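Putative glutathione-regulated potassium-efflux system protein KefB (Vibrio parahaemolyticus RIMD 2210633, PDB 3C85) is a putative potassium-efflux antiporter of the CPA2 family, represented here by its cytoplasmic TrkA-type, Rossmann-like nucleotide-binding domain, which binds AMP. Local coordinates at residues Ala155-Ile159 against Tyr160-Gly164; Phe167-His170 against Val171-Leu175. All coordinates share one frame; numbering follows the deposited sequence.

Interaction 1 of 2, residues Ala155-Ile159 against Tyr160-Gly164; sequences AAFNI and YSEAG
Asn-158 ends strand 155-158 and N-caps helix 159-175 with its side chain. With CG anti to the backbone N (chi1 -176°), OD1 accepts from first-turn N-H groups that have no preceding helical carbonyl: Ser-161 N donates to OD1 at 3.2 Å, tilted 27° from the carbonyl plane, and Tyr-160 N adds a weak, bent bond at 2.9 Å. Asparagine suits the cap: its short amide accepts here while ND2 donates weakly to Glu-140 O. The backbone then takes over, Glu-162 N bonding to Asn-158 O (3.0 Å) and Ala-163 N to Ile-159 O (2.9 Å). One water accepts from Asn-158 N and donates to Glu-162 OE2 at 2.8 Å. Glu-162, bent at chi2, folds back so that OE2 lies 3.5 Å from Phe-157 CD1, carboxylate and ring planes 64° apart; His-170 of the second subunit also hydrogen-bonds this carboxylate. Ile-159 CG2 sits over the Tyr-160 ring face, a CH-pi contact 4.0 Å from the centroid, and Tyr-160 OH is hydrogen-bonded to Glu-140. Residues 155-164 turn the chain from the strand ending the Rossmann-like sheet, parallel to 134-139 and packing Ala-156 and Asn-158 on helix 142-151, into the last helix, which reaches the second subunit.

Interaction 2 of 2, residues Phe167-His170 against Val171-Leu175; sequences FARH and VCKQL
Phe-167 opens this stretch of helix 159-175 by meeting Val-171 one turn on: ring atom CE1 lies 3.6 Å from CG2, the methyl approaching obliquely while the side chains run side by side. Its CG stands anti to the backbone N (chi1 176°), carrying the ring toward that branch, and its carbonyl accepts from Val-171 N at 2.9 Å. Ala-168 contributes mainly backbone, its O receiving Cys-172 N at 3.0 Å; the small methyl suits a buried position, and Cys-172 packs on Tyr-62 of the second subunit. Arg-169 bonds through O to Lys-173 N (3.0 Å), and its side chain, extended from CG to NE, runs beside that of Lys-173. Lys-173 CE lies over one face of the guanidinium, offset toward its rim and 3.4 Å from NH2. His-170 O accepts from Gln-174 N at 2.8 Å, the last of four i to i+4 bonds of a regular alpha-helix, while ND1 is hydrogen-bonded to Glu-162 of the second subunit; histidine suits the place because a ring nitrogen can pair with a carboxylate across the subunit boundary. The chemistry is divided: Phe-167 and Val-171 offer an apolar strip to the partner subunit, whereas Arg-169 NH2 and Lys-173 NZ, 3.7 Å apart and near Arg-169 of the second subunit, gather positive charge that probably costs some stability unless screened.

Both contacts use helix 159-175 and adjoin in sequence, their centres about 17 Å apart. Interaction 1 lies nearer the body of the domain, its centre about 13 Å from that of the chain, and joins a sheet strand to the helix; interaction 2, about 23 Å out, is wholly helical. Each is partly buried, but 171-175 includes exposed Lys-173 and Gln-174, whereas no touching residue of interaction 1 is fully exposed. Interaction 1 adds side-chain capping and a bridging water to its backbone bonds; interaction 2 combines regular backbone bonds with apolar and cationic neighbours. The dimer brings interaction 1 of one subunit against interaction 2 of the other, with Phe-157 stacking on His-170 of the second subunit.

Interaction 1 of 2, residues Ala155-Ile159 against Tyr160-Gly164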
ATOM      1  N   ALA A 155      -2.788  -7.117  14.611  1.00 25.52           N
ATOM      2  CA  ALA A 155      -3.385  -6.795  13.320  1.00 24.42           C
ATOM      3  C   ALA A 155      -2.391  -7.087  12.218  1.00 24.12           C
ATOM      4  O   ALA A 155      -1.226  -6.836  12.391  1.00 24.31           O
ATOM      5  CB  ALA A 155      -3.788  -5.322  13.261  1.00 24.41           C
ATOM      6  N   ALA A 156      -2.852  -7.612  11.080  1.00 23.50           N
ATOM      7  CA  ALA A 156      -1.938  -7.954   9.999  1.00 22.86           C
ATOM      8  C   ALA A 156      -2.552  -7.528   8.666  1.00 22.79           C
ATOM      9  O   ALA A 156      -3.699  -7.877   8.401  1.00 23.82           O
ATOM     10  CB  ALA A 156      -1.694  -9.468  10.021  1.00 22.81           C
ATOM     11  N   PHE A 157      -1.790  -6.811   7.823  1.00 21.32           N
ATOM     12  CA  PHE A 157      -2.346  -6.224   6.613  1.00 21.58           C
ATOM     13  C   PHE A 157      -1.506  -6.618   5.447  1.00 20.52           C
ATOM     14  O   PHE A 157      -0.330  -6.946   5.590  1.00 20.60           O
ATOM     15  CB  PHE A 157      -2.409  -4.704   6.767  1.00 22.04           C
ATOM     16  CG  PHE A 157      -3.406  -4.279   7.809  1.00 25.56           C
ATOM     17  CD1 PHE A 157      -4.791  -4.457   7.577  1.00 27.74           C
ATOM     18  CD2 PHE A 157      -2.975  -3.757   9.021  1.00 26.73           C
ATOM     19  CE1 PHE A 157      -5.715  -4.101   8.528  1.00 31.84           C
ATOM     20  CE2 PHE A 157      -3.910  -3.383   9.997  1.00 28.22           C
ATOM     21  CZ  PHE A 157      -5.278  -3.555   9.736  1.00 30.56           C
ATOM     22  N   ASN A 158      -2.098  -6.633   4.284  1.00 21.13           N
ATOM     23  CA  ASN A 158      -1.359  -7.083   3.106  1.00 19.59           C
ATOM     24  C   ASN A 158      -0.723  -5.887   2.398  1.00 20.18           C
ATOM     25  O   ASN A 158      -1.422  -4.890   2.147  1.00 18.84           O
ATOM     26  CB  ASN A 158      -2.346  -7.775   2.144  1.00 20.30           C
ATOM     27  CG  ASN A 158      -1.655  -8.346   0.948  1.00 19.87           C
ATOM     28  OD1 ASN A 158      -1.259  -7.599   0.036  1.00 22.35           O
ATOM     29  ND2 ASN A 158      -1.500  -9.683   0.925  1.00 20.63           N
ATOM     30  N   ILE A 159       0.580  -5.970   2.089  1.00 18.83           N
ATOM     31  CA  ILE A 159       1.311  -4.835   1.468  1.00 19.23           C
ATOM     32  C   ILE A 159       0.572  -4.308   0.217  1.00 19.23           C
ATOM     33  O   ILE A 159       0.386  -3.090   0.040  1.00 18.89           O
ATOM     34  CB  ILE A 159       2.718  -5.284   1.033  1.00 20.49           C
ATOM     35  CG1 ILE A 159       3.609  -5.611   2.238  1.00 20.83           C
ATOM     36  CG2 ILE A 159       3.411  -4.228   0.099  1.00 20.30           C
ATOM     37  CD1 ILE A 159       4.891  -6.306   1.822  1.00 20.87           C
ATOM     38  N   TYR A 160       0.153  -5.220  -0.658  1.00 19.95           N
ATOM     39  CA  TYR A 160      -0.432  -4.827  -1.961  1.00 20.30           C
ATOM     40  C   TYR A 160      -1.879  -4.352  -1.855  1.00 19.89           C
ATOM     41  O   TYR A 160      -2.250  -3.448  -2.559  1.00 18.94           O
ATOM     42  CB  TYR A 160      -0.273  -5.961  -2.985  1.00 22.03           C
ATOM     43  CG  TYR A 160       1.189  -6.299  -3.063  1.00 23.39           C
ATOM     44  CD1 TYR A 160       2.081  -5.458  -3.753  1.00 24.49           C
ATOM     45  CD2 TYR A 160       1.686  -7.413  -2.404  1.00 23.95           C
ATOM     46  CE1 TYR A 160       3.432  -5.726  -3.773  1.00 25.35           C
ATOM     47  CE2 TYR A 160       3.046  -7.706  -2.430  1.00 28.84           C
ATOM     48  CZ  TYR A 160       3.898  -6.853  -3.104  1.00 28.35           C
ATOM     49  OH  TYR A 160       5.215  -7.157  -3.093  1.00 30.16           O
ATOM     50  N   SER A 161      -2.669  -4.938  -0.953  1.00 18.90           N
ATOM     51  CA  SER A 161      -4.018  -4.426  -0.671  1.00 19.10           C
ATOM     52  C   SER A 161      -3.974  -3.009  -0.153  1.00 18.67           C
ATOM     53  O   SER A 161      -4.734  -2.142  -0.598  1.00 19.26           O
ATOM     54  CB  SER A 161      -4.721  -5.324   0.362  1.00 19.14           C
ATOM     55  OG  SER A 161      -4.831  -6.650  -0.152  1.00 20.75           O
ATOM     56  N   GLU A 162      -3.099  -2.781   0.816  1.00 19.49           N
ATOM     57  CA  GLU A 162      -2.888  -1.444   1.396  1.00 20.40           C
ATOM     58  C   GLU A 162      -2.409  -0.453   0.338  1.00 20.65           C
ATOM     59  O   GLU A 162      -2.888   0.693   0.290  1.00 21.68           O
ATOM     60  CB  GLU A 162      -1.879  -1.524   2.568  1.00 20.50           C
ATOM     61  CG  GLU A 162      -2.434  -2.343   3.787  1.00 22.13           C
ATOM     62  CD  GLU A 162      -3.796  -1.822   4.273  1.00 26.06           C
ATOM     63  OE1 GLU A 162      -3.972  -0.584   4.407  1.00 30.65           O
ATOM     64  OE2 GLU A 162      -4.703  -2.655   4.526  1.00 28.24           O
ATOM     65  N   ALA A 163      -1.462  -0.874  -0.489  1.00 18.90           N
ATOM     66  CA  ALA A 163      -1.027  -0.042  -1.616  1.00 20.64           C
ATOM     67  C   ALA A 163      -2.202   0.414  -2.517  1.00 20.53           C
ATOM     68  O   ALA A 163      -2.302   1.583  -2.832  1.00 20.51           O
ATOM     69  CB  ALA A 163       0.024  -0.766  -2.437  1.00 19.62           C
ATOM     70  N   GLY A 164      -3.070  -0.506  -2.916  1.00 20.46           N
ATOM     71  CA  GLY A 164      -4.208  -0.197  -3.784  1.00 20.75           C
ATOM     72  C   GLY A 164      -5.189   0.739  -3.112  1.00 21.81           C
ATOM     73  O   GLY A 164      -5.715   1.697  -3.753  1.00 21.87           O
TER
HETATM   74  O   HOH W   1      -4.686  -5.394   4.087  1.00 23.16           O

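Interaction 2 of 2, residues Phe167-His170 against Val171-Leu175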
ATOM      1  N   PHE A 167      -3.434   4.137  -2.918  1.00 22.98           N
ATOM      2  CA  PHE A 167      -3.423   4.567  -4.344  1.00 22.28           C
ATOM      3  C   PHE A 167      -4.734   5.277  -4.719  1.00 23.00           C
ATOM      4  O   PHE A 167      -4.722   6.451  -5.159  1.00 23.85           O
ATOM      5  CB  PHE A 167      -3.131   3.336  -5.218  1.00 22.89           C
ATOM      6  CG  PHE A 167      -3.168   3.561  -6.738  1.00 22.41           C
ATOM      7  CD1 PHE A 167      -2.623   4.715  -7.341  1.00 22.36           C
ATOM      8  CD2 PHE A 167      -3.676   2.573  -7.551  1.00 21.80           C
ATOM      9  CE1 PHE A 167      -2.666   4.899  -8.715  1.00 21.66           C
ATOM     10  CE2 PHE A 167      -3.720   2.741  -8.935  1.00 20.74           C
ATOM     11  CZ  PHE A 167      -3.195   3.885  -9.524  1.00 21.89           C
ATOM     12  N   ALA A 168      -5.857   4.595  -4.519  1.00 22.76           N
ATOM     13  CA  ALA A 168      -7.148   5.133  -4.868  1.00 24.33           C
ATOM     14  C   ALA A 168      -7.455   6.393  -4.048  1.00 25.24           C
ATOM     15  O   ALA A 168      -7.840   7.429  -4.594  1.00 25.49           O
ATOM     16  CB  ALA A 168      -8.239   4.031  -4.685  1.00 24.73           C
ATOM     17  N   ARG A 169      -7.247   6.310  -2.744  1.00 26.62           N
ATOM     18  CA  ARG A 169      -7.388   7.466  -1.854  1.00 28.16           C
ATOM     19  C   ARG A 169      -6.594   8.725  -2.311  1.00 28.52           C
ATOM     20  O   ARG A 169      -7.158   9.849  -2.432  1.00 27.82           O
ATOM     21  CB  ARG A 169      -7.064   7.017  -0.416  1.00 28.49           C
ATOM     22  CG  ARG A 169      -7.407   8.012   0.617  1.00 32.96           C
ATOM     23  CD  ARG A 169      -7.276   7.442   2.016  1.00 35.95           C
ATOM     24  NE  ARG A 169      -7.432   8.579   2.911  1.00 41.92           N
ATOM     25  CZ  ARG A 169      -6.420   9.354   3.264  1.00 42.29           C
ATOM     26  NH1 ARG A 169      -5.185   9.052   2.845  1.00 43.79           N
ATOM     27  NH2 ARG A 169      -6.634  10.399   4.058  1.00 44.74           N
ATOM     28  N   HIS A 170      -5.321   8.573  -2.584  1.00 27.34           N
ATOM     29  CA  HIS A 170      -4.529   9.671  -3.026  1.00 28.70           C
ATOM     30  C   HIS A 170      -4.826  10.195  -4.418  1.00 28.70           C
ATOM     31  O   HIS A 170      -4.723  11.355  -4.652  1.00 28.05           O
ATOM     32  CB  HIS A 170      -3.065   9.408  -2.811  1.00 27.98           C
ATOM     33  CG  HIS A 170      -2.699   9.228  -1.370  1.00 31.32           C
ATOM     34  ND1 HIS A 170      -1.919   8.193  -0.924  1.00 31.33           N
ATOM     35  CD2 HIS A 170      -3.018   9.951  -0.277  1.00 33.02           C
ATOM     36  CE1 HIS A 170      -1.763   8.292   0.377  1.00 33.43           C
ATOM     37  NE2 HIS A 170      -2.414   9.353   0.792  1.00 34.26           N
ATOM     38  N   VAL A 171      -5.210   9.308  -5.312  1.00 28.50           N
ATOM     39  CA  VAL A 171      -5.623   9.721  -6.659  1.00 27.77           C
ATOM     40  C   VAL A 171      -6.850  10.614  -6.512  1.00 28.54           C
ATOM     41  O   VAL A 171      -6.908  11.674  -7.115  1.00 29.56           O
ATOM     42  CB  VAL A 171      -5.943   8.509  -7.583  1.00 28.04           C
ATOM     43  CG1 VAL A 171      -6.557   8.921  -8.917  1.00 27.31           C
ATOM     44  CG2 VAL A 171      -4.693   7.719  -7.856  1.00 27.01           C
ATOM     45  N   CYS A 172      -7.824  10.211  -5.712  1.00 28.24           N
ATOM     46  CA  CYS A 172      -9.022  11.012  -5.607  1.00 31.34           C
ATOM     47  C   CYS A 172      -8.678  12.364  -5.006  1.00 32.70           C
ATOM     48  O   CYS A 172      -9.144  13.413  -5.489  1.00 32.86           O
ATOM     49  CB  CYS A 172     -10.113  10.285  -4.819  1.00 31.12           C
ATOM     50  SG  CYS A 172     -10.689   8.875  -5.704  1.00 36.60           S
ATOM     51  N   LYS A 173      -7.814  12.354  -3.994  1.00 33.14           N
ATOM     52  CA  LYS A 173      -7.475  13.604  -3.341  1.00 35.57           C
ATOM     53  C   LYS A 173      -6.675  14.543  -4.250  1.00 34.15           C
ATOM     54  O   LYS A 173      -6.941  15.733  -4.276  1.00 34.57           O
ATOM     55  CB  LYS A 173      -6.758  13.342  -2.020  1.00 35.62           C
ATOM     56  CG  LYS A 173      -7.622  12.563  -1.001  1.00 39.49           C
ATOM     57  CD  LYS A 173      -6.821  12.239   0.262  1.00 40.00           C
ATOM     58  CE  LYS A 173      -7.605  12.479   1.539  1.00 45.02           C
ATOM     59  NZ  LYS A 173      -7.040  13.657   2.313  1.00 46.64           N
ATOM     60  N   GLN A 174      -5.690  14.009  -4.969  1.00 33.54           N
ATOM     61  CA  GLN A 174      -4.904  14.813  -5.895  1.00 33.43           C
ATOM     62  C   GLN A 174      -5.795  15.284  -7.032  1.00 33.47           C
ATOM     63  O   GLN A 174      -5.983  16.490  -7.219  1.00 32.43           O
ATOM     64  CB  GLN A 174      -3.703  14.034  -6.469  1.00 33.22           C
ATOM     65  CG  GLN A 174      -2.835  14.875  -7.434  1.00 33.67           C
ATOM     66  CD  GLN A 174      -1.545  14.189  -7.867  1.00 33.91           C
ATOM     67  OE1 GLN A 174      -1.012  14.471  -8.938  1.00 34.74           O
ATOM     68  NE2 GLN A 174      -1.046  13.282  -7.042  1.00 32.59           N
ATOM     69  N   LEU A 175      -6.374  14.319  -7.750  1.00 33.04           N
ATOM     70  CA  LEU A 175      -7.021  14.582  -9.031  1.00 33.86           C
ATOM     71  C   LEU A 175      -8.454  15.123  -8.951  1.00 34.46           C
ATOM     72  O   LEU A 175      -8.934  15.727  -9.913  1.00 35.25           O
ATOM     73  CB  LEU A 175      -6.926  13.354  -9.951  1.00 32.97           C
ATOM     74  CG  LEU A 175      -5.502  12.899 -10.339  1.00 33.51           C
ATOM     75  CD1 LEU A 175      -5.573  11.809 -11.403  1.00 32.79           C
ATOM     76  CD2 LEU A 175      -4.539  14.046 -10.755  1.00 31.20           C
TER